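Local structure of lipid-transfer protein (Thermomonospora curvata, 6OK1) at residues 159-173 with 296-308. The protein is a lipid-transfer protein of the thiolase superfamily, probably with the thiolase fold, whose precise role is not established. Residues are numbered along the deposited sequence; the frame is centred on the assembly and turned at random.
Sequences YMHEYGATSEDFGRV and HFTPLVLPQLEEL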
loop_
_atom_site.group_PDB
_atom_site.type_symbol
_atom_site.label_atom_id
_atom_site.label_comp_id
_atom_site.label_asym_id
_atom_site.label_seq_id
_atom_site.Cartn_x
_atom_site.Cartn_y
_atom_site.Cartn_z
ATOM N N TYR A 159 -30.639 -0.596 -9.018
ATOM C CA TYR A 159 -30.807 -1.983 -9.454
ATOM C C TYR A 159 -32.263 -2.429 -9.286
ATOM O O TYR A 159 -32.826 -3.115 -10.158
ATOM C CB TYR A 159 -29.849 -2.875 -8.664
ATOM C CG TYR A 159 -29.891 -4.340 -9.053
ATOM C CD1 TYR A 159 -30.829 -5.185 -8.499
ATOM C CD2 TYR A 159 -28.985 -4.870 -9.950
ATOM C CE1 TYR A 159 -30.890 -6.515 -8.854
ATOM C CE2 TYR A 159 -29.038 -6.208 -10.316
ATOM C CZ TYR A 159 -30.001 -7.025 -9.762
ATOM O OH TYR A 159 -30.091 -8.373 -10.078
ATOM N N MET A 160 -32.897 -2.017 -8.187
ATOM C CA MET A 160 -34.325 -2.294 -7.992
ATOM C C MET A 160 -35.155 -1.657 -9.088
ATOM O O MET A 160 -36.098 -2.267 -9.608
ATOM C CB MET A 160 -34.785 -1.748 -6.651
ATOM C CG MET A 160 -34.206 -2.456 -5.446
ATOM S SD MET A 160 -34.498 -1.577 -3.897
ATOM C CE MET A 160 -36.271 -1.723 -3.704
ATOM N N HIS A 161 -34.850 -0.405 -9.411
ATOM C CA HIS A 161 -35.575 0.304 -10.465
ATOM C C HIS A 161 -35.469 -0.419 -11.801
ATOM O O HIS A 161 -36.465 -0.612 -12.510
ATOM C CB HIS A 161 -35.009 1.720 -10.589
ATOM C CG HIS A 161 -35.512 2.469 -11.775
ATOM N ND1 HIS A 161 -36.740 3.091 -11.790
ATOM C CD2 HIS A 161 -34.948 2.711 -12.980
ATOM C CE1 HIS A 161 -36.923 3.666 -12.966
ATOM N NE2 HIS A 161 -35.851 3.451 -13.708
ATOM N N GLU A 162 -34.256 -0.798 -12.187
ATOM C CA GLU A 162 -34.079 -1.342 -13.524
ATOM C C GLU A 162 -34.601 -2.763 -13.646
ATOM O O GLU A 162 -35.094 -3.138 -14.718
ATOM C CB GLU A 162 -32.607 -1.278 -13.922
ATOM C CG GLU A 162 -32.128 0.151 -13.964
ATOM C CD GLU A 162 -30.702 0.308 -14.435
ATOM O OE1 GLU A 162 -30.009 -0.707 -14.657
ATOM O OE2 GLU A 162 -30.284 1.468 -14.585
ATOM N N TYR A 163 -34.547 -3.548 -12.582
ATOM C CA TYR A 163 -34.811 -4.977 -12.700
ATOM C C TYR A 163 -35.982 -5.474 -11.864
ATOM O O TYR A 163 -36.316 -6.664 -11.935
ATOM C CB TYR A 163 -33.545 -5.747 -12.315
ATOM C CG TYR A 163 -32.389 -5.494 -13.243
ATOM C CD1 TYR A 163 -32.548 -5.604 -14.623
ATOM C CD2 TYR A 163 -31.134 -5.127 -12.756
ATOM C CE1 TYR A 163 -31.515 -5.377 -15.475
ATOM C CE2 TYR A 163 -30.073 -4.908 -13.623
ATOM C CZ TYR A 163 -30.269 -5.038 -14.978
ATOM O OH TYR A 163 -29.236 -4.819 -15.854
ATOM N N GLY A 164 -36.592 -4.612 -11.066
ATOM C CA GLY A 164 -37.729 -5.002 -10.268
ATOM C C GLY A 164 -37.398 -5.879 -9.088
ATOM O O GLY A 164 -38.292 -6.517 -8.534
ATOM N N ALA A 165 -36.135 -5.943 -8.691
ATOM C CA ALA A 165 -35.783 -6.595 -7.448
ATOM C C ALA A 165 -36.354 -5.798 -6.290
ATOM O O ALA A 165 -36.522 -4.574 -6.371
ATOM C CB ALA A 165 -34.267 -6.700 -7.296
ATOM N N THR A 166 -36.654 -6.514 -5.208
ATOM C CA THR A 166 -37.269 -5.955 -4.025
ATOM C C THR A 166 -36.360 -6.173 -2.823
ATOM O O THR A 166 -35.387 -6.923 -2.876
ATOM C CB THR A 166 -38.623 -6.614 -3.721
ATOM O OG1 THR A 166 -38.400 -7.955 -3.288
ATOM C CG2 THR A 166 -39.514 -6.625 -4.970
ATOM N N SER A 167 -36.754 -5.573 -1.712
ATOM C CA SER A 167 -36.021 -5.800 -0.468
ATOM C C SER A 167 -35.992 -7.281 -0.101
ATOM O O SER A 167 -34.992 -7.772 0.418
ATOM C CB SER A 167 -36.625 -4.987 0.661
ATOM O OG SER A 167 -35.951 -5.222 1.898
ATOM N N GLU A 168 -37.083 -8.019 -0.351
ATOM C CA GLU A 168 -37.062 -9.437 -0.009
ATOM C C GLU A 168 -36.029 -10.196 -0.827
ATOM O O GLU A 168 -35.480 -11.198 -0.343
ATOM C CB GLU A 168 -38.459 -10.053 -0.196
ATOM C CG GLU A 168 -39.411 -9.629 0.890
ATOM C CD GLU A 168 -40.733 -10.366 0.852
ATOM O OE1 GLU A 168 -41.119 -10.821 -0.242
ATOM O OE2 GLU A 168 -41.366 -10.497 1.922
ATOM N N ASP A 169 -35.771 -9.776 -2.075
ATOM C CA ASP A 169 -34.720 -10.425 -2.861
ATOM C C ASP A 169 -33.359 -10.253 -2.197
ATOM O O ASP A 169 -32.578 -11.206 -2.104
ATOM C CB ASP A 169 -34.704 -9.870 -4.286
ATOM C CG ASP A 169 -35.959 -10.202 -5.040
ATOM O OD1 ASP A 169 -36.384 -11.366 -4.948
ATOM O OD2 ASP A 169 -36.523 -9.302 -5.699
ATOM N N PHE A 170 -33.058 -9.047 -1.709
ATOM C CA PHE A 170 -31.826 -8.860 -0.944
ATOM C C PHE A 170 -31.859 -9.676 0.350
ATOM O O PHE A 170 -30.837 -10.233 0.780
ATOM C CB PHE A 170 -31.627 -7.370 -0.626
ATOM C CG PHE A 170 -31.557 -6.479 -1.844
ATOM C CD1 PHE A 170 -31.033 -6.928 -3.045
ATOM C CD2 PHE A 170 -32.037 -5.167 -1.779
ATOM C CE1 PHE A 170 -30.962 -6.088 -4.152
ATOM C CE2 PHE A 170 -31.979 -4.328 -2.889
ATOM C CZ PHE A 170 -31.441 -4.780 -4.069
ATOM N N GLY A 171 -33.028 -9.744 0.986
ATOM C CA GLY A 171 -33.166 -10.493 2.219
ATOM C C GLY A 171 -32.863 -11.969 2.064
ATOM O O GLY A 171 -32.334 -12.600 2.990
ATOM N N ARG A 172 -33.175 -12.546 0.901
ATOM C CA ARG A 172 -32.879 -13.964 0.716
ATOM C C ARG A 172 -31.395 -14.238 0.823
ATOM O O ARG A 172 -30.999 -15.336 1.227
ATOM C CB ARG A 172 -33.439 -14.457 -0.619
ATOM C CG ARG A 172 -34.850 -14.939 -0.454
ATOM C CD ARG A 172 -35.460 -15.514 -1.730
ATOM N NE ARG A 172 -36.061 -14.449 -2.508
ATOM C CZ ARG A 172 -37.278 -13.970 -2.302
ATOM N NH1 ARG A 172 -38.048 -14.473 -1.354
ATOM N NH2 ARG A 172 -37.723 -12.968 -3.036
ATOM N N VAL A 173 -30.562 -13.263 0.444
ATOM C CA VAL A 173 -29.123 -13.401 0.608
ATOM C C VAL A 173 -28.779 -13.452 2.079
ATOM O O VAL A 173 -27.953 -14.264 2.519
ATOM C CB VAL A 173 -28.387 -12.239 -0.082
ATOM C CG1 VAL A 173 -26.894 -12.315 0.211
ATOM C CG2 VAL A 173 -28.619 -12.266 -1.549
ATOM N N HIS A 296 -20.435 -7.986 2.515
ATOM C CA HIS A 296 -20.524 -7.071 3.655
ATOM C C HIS A 296 -21.840 -6.315 3.636
ATOM O O HIS A 296 -22.370 -5.972 4.697
ATOM C CB HIS A 296 -19.340 -6.122 3.737
ATOM C CG HIS A 296 -19.193 -5.191 2.582
ATOM N ND1 HIS A 296 -19.622 -5.498 1.309
ATOM C CD2 HIS A 296 -18.641 -3.953 2.507
ATOM C CE1 HIS A 296 -19.315 -4.503 0.494
ATOM N NE2 HIS A 296 -18.733 -3.549 1.198
ATOM N N PHE A 297 -22.421 -6.145 2.447
ATOM C CA PHE A 297 -23.806 -5.732 2.254
ATOM C C PHE A 297 -24.435 -6.698 1.263
ATOM O O PHE A 297 -23.791 -7.111 0.294
ATOM C CB PHE A 297 -23.886 -4.287 1.726
ATOM C CG PHE A 297 -23.298 -3.285 2.666
ATOM C CD1 PHE A 297 -24.018 -2.838 3.762
ATOM C CD2 PHE A 297 -22.004 -2.820 2.481
ATOM C CE1 PHE A 297 -23.462 -1.933 4.647
ATOM C CE2 PHE A 297 -21.458 -1.921 3.368
ATOM C CZ PHE A 297 -22.186 -1.473 4.436
ATOM N N THR A 298 -25.687 -7.039 1.472
ATOM C CA THR A 298 -26.315 -8.029 0.613
ATOM C C THR A 298 -26.575 -7.630 -0.832
ATOM O O THR A 298 -26.570 -8.506 -1.696
ATOM C CB THR A 298 -27.655 -8.439 1.206
ATOM O OG1 THR A 298 -28.445 -7.257 1.415
ATOM C CG2 THR A 298 -27.447 -9.242 2.509
ATOM N N PRO A 299 -26.915 -6.374 -1.150
ATOM C CA PRO A 299 -27.488 -6.138 -2.487
ATOM C C PRO A 299 -26.534 -6.400 -3.622
ATOM O O PRO A 299 -26.988 -6.778 -4.704
ATOM C CB PRO A 299 -27.907 -4.670 -2.447
ATOM C CG PRO A 299 -28.113 -4.394 -0.975
ATOM C CD PRO A 299 -27.054 -5.189 -0.283
ATOM N N LEU A 300 -25.233 -6.166 -3.440
ATOM C CA LEU A 300 -24.318 -6.333 -4.555
ATOM C C LEU A 300 -23.984 -7.792 -4.811
ATOM O O LEU A 300 -23.253 -8.087 -5.753
ATOM C CB LEU A 300 -23.032 -5.529 -4.324
ATOM C CG LEU A 300 -23.252 -4.011 -4.185
ATOM C CD1 LEU A 300 -21.944 -3.239 -3.972
ATOM C CD2 LEU A 300 -23.976 -3.449 -5.383
ATOM N N VAL A 301 -24.524 -8.711 -4.013
ATOM C CA VAL A 301 -24.393 -10.121 -4.369
ATOM C C VAL A 301 -25.121 -10.408 -5.667
ATOM O O VAL A 301 -24.681 -11.257 -6.454
ATOM C CB VAL A 301 -24.896 -11.003 -3.218
ATOM C CG1 VAL A 301 -24.960 -12.490 -3.645
ATOM C CG2 VAL A 301 -23.979 -10.852 -2.007
ATOM N N LEU A 302 -26.244 -9.711 -5.929
ATOM C CA LEU A 302 -27.038 -10.010 -7.103
ATOM C C LEU A 302 -26.282 -9.664 -8.394
ATOM O O LEU A 302 -26.143 -10.533 -9.248
ATOM C CB LEU A 302 -28.405 -9.320 -7.023
ATOM C CG LEU A 302 -29.480 -10.071 -6.223
ATOM C CD1 LEU A 302 -29.158 -10.072 -4.738
ATOM C CD2 LEU A 302 -30.860 -9.453 -6.403
ATOM N N PRO A 303 -25.786 -8.435 -8.555
ATOM C CA PRO A 303 -25.004 -8.173 -9.781
ATOM C C PRO A 303 -23.722 -8.987 -9.869
ATOM O O PRO A 303 -23.254 -9.245 -10.983
ATOM C CB PRO A 303 -24.732 -6.660 -9.706
ATOM C CG PRO A 303 -24.952 -6.287 -8.236
ATOM C CD PRO A 303 -26.048 -7.217 -7.787
ATOM N N GLN A 304 -23.143 -9.423 -8.746
ATOM C CA GLN A 304 -21.987 -10.303 -8.828
ATOM C C GLN A 304 -22.335 -11.577 -9.583
ATOM O O GLN A 304 -21.579 -12.023 -10.452
ATOM C CB GLN A 304 -21.475 -10.656 -7.443
ATOM C CG GLN A 304 -20.656 -9.576 -6.786
ATOM C CD GLN A 304 -20.089 -10.089 -5.502
ATOM O OE1 GLN A 304 -19.127 -10.866 -5.497
ATOM N NE2 GLN A 304 -20.728 -9.729 -4.407
ATOM N N LEU A 305 -23.481 -12.179 -9.264
ATOM C CA LEU A 305 -23.874 -13.406 -9.961
ATOM C C LEU A 305 -23.997 -13.170 -11.460
ATOM O O LEU A 305 -23.633 -14.030 -12.283
ATOM C CB LEU A 305 -25.191 -13.929 -9.378
ATOM C CG LEU A 305 -25.101 -14.492 -7.953
ATOM C CD1 LEU A 305 -26.479 -14.531 -7.298
ATOM C CD2 LEU A 305 -24.446 -15.895 -7.973
ATOM N N GLU A 306 -24.502 -12.006 -11.830
ATOM C CA GLU A 306 -24.680 -11.672 -13.234
ATOM C C GLU A 306 -23.350 -11.381 -13.918
ATOM O O GLU A 306 -23.101 -11.858 -15.037
ATOM C CB GLU A 306 -25.646 -10.502 -13.330
ATOM C CG GLU A 306 -26.983 -10.858 -12.699
ATOM C CD GLU A 306 -27.913 -9.678 -12.526
ATOM O OE1 GLU A 306 -27.605 -8.606 -13.073
ATOM O OE2 GLU A 306 -28.974 -9.832 -11.890
ATOM N N GLU A 307 -22.475 -10.623 -13.258
ATOM C CA GLU A 307 -21.168 -10.323 -13.826
ATOM C C GLU A 307 -20.356 -11.582 -14.062
ATOM O O GLU A 307 -19.562 -11.632 -15.013
ATOM C CB GLU A 307 -20.393 -9.386 -12.901
ATOM C CG GLU A 307 -20.951 -7.954 -12.850
ATOM C CD GLU A 307 -20.787 -7.179 -14.143
ATOM O OE1 GLU A 307 -20.049 -7.632 -15.055
ATOM O OE2 GLU A 307 -21.424 -6.110 -14.275
ATOM N N LEU A 308 -20.493 -12.568 -13.191
ATOM C CA LEU A 308 -19.704 -13.793 -13.262
ATOM C C LEU A 308 -20.355 -14.868 -14.129
ATOM O O LEU A 308 -19.807 -15.968 -14.244
ATOM C CB LEU A 308 -19.456 -14.328 -11.846
ATOM C CG LEU A 308 -18.675 -13.357 -10.936
ATOM C CD1 LEU A 308 -18.723 -13.838 -9.488
ATOM C CD2 LEU A 308 -17.250 -13.189 -11.393
#
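Tyr-159 OH donates a hydrogen bond to Glu-306 OE2 at 2.6 Å, the polar link between the two segments. The phenol meets the syn side of OE2, 34° out of the carboxylate plane, and the two side chains arrive from opposite directions. With CG of Tyr-159 anti to the backbone N, the hydroxyl is placed beside the Glu-306 carboxylate, which the extended Glu-306 chain brings to it. Backbone N-H groups of Gly-314 and Ala-316 also bind this carboxylate, one on each oxygen, which probably limits its rotation and would help stabilise a negative charge.

Apolar contacts make up much of the rest. Leu-302 spreads its branches: CD2 lies 3.8 Å from Tyr-159 CE1, whereas CD1 lies 3.9 Å from Val-173 CG2 and also sits at the edge of the Phe-170 ring. Val-173 CG1 and Val-301 CG2 meet tip to tip at 3.9 Å. Thr-298 CG2 also touches Val-173 CG1, while its OG1 is hydrogen-bonded to Asp-213. These contacts join helices 148-163 and 167-182, in the thiolase N-terminal domain, to helix 301-307 of the thiolase C-terminal domain-like part; the axes of the short segments 167-173 and 301-307 cross at 79°, their closest approach 11.2 Å.

Pro-299 CB makes a CH-pi contact with the Phe-170 ring, 3.8 Å from its centroid and 10° off the normal; Thr-166 O lies over the opposite face, offset toward the rim.

Within 159-173, Thr-166 and Asp-169 form a capping box at the start of helix 167-182: Thr-166 N donates to Asp-169 OD2 at 2.8 Å, and Glu-168 N bonds weakly to Thr-166 OG1. Arg-172 NH2 forms a salt bridge with Asp-169 OD1.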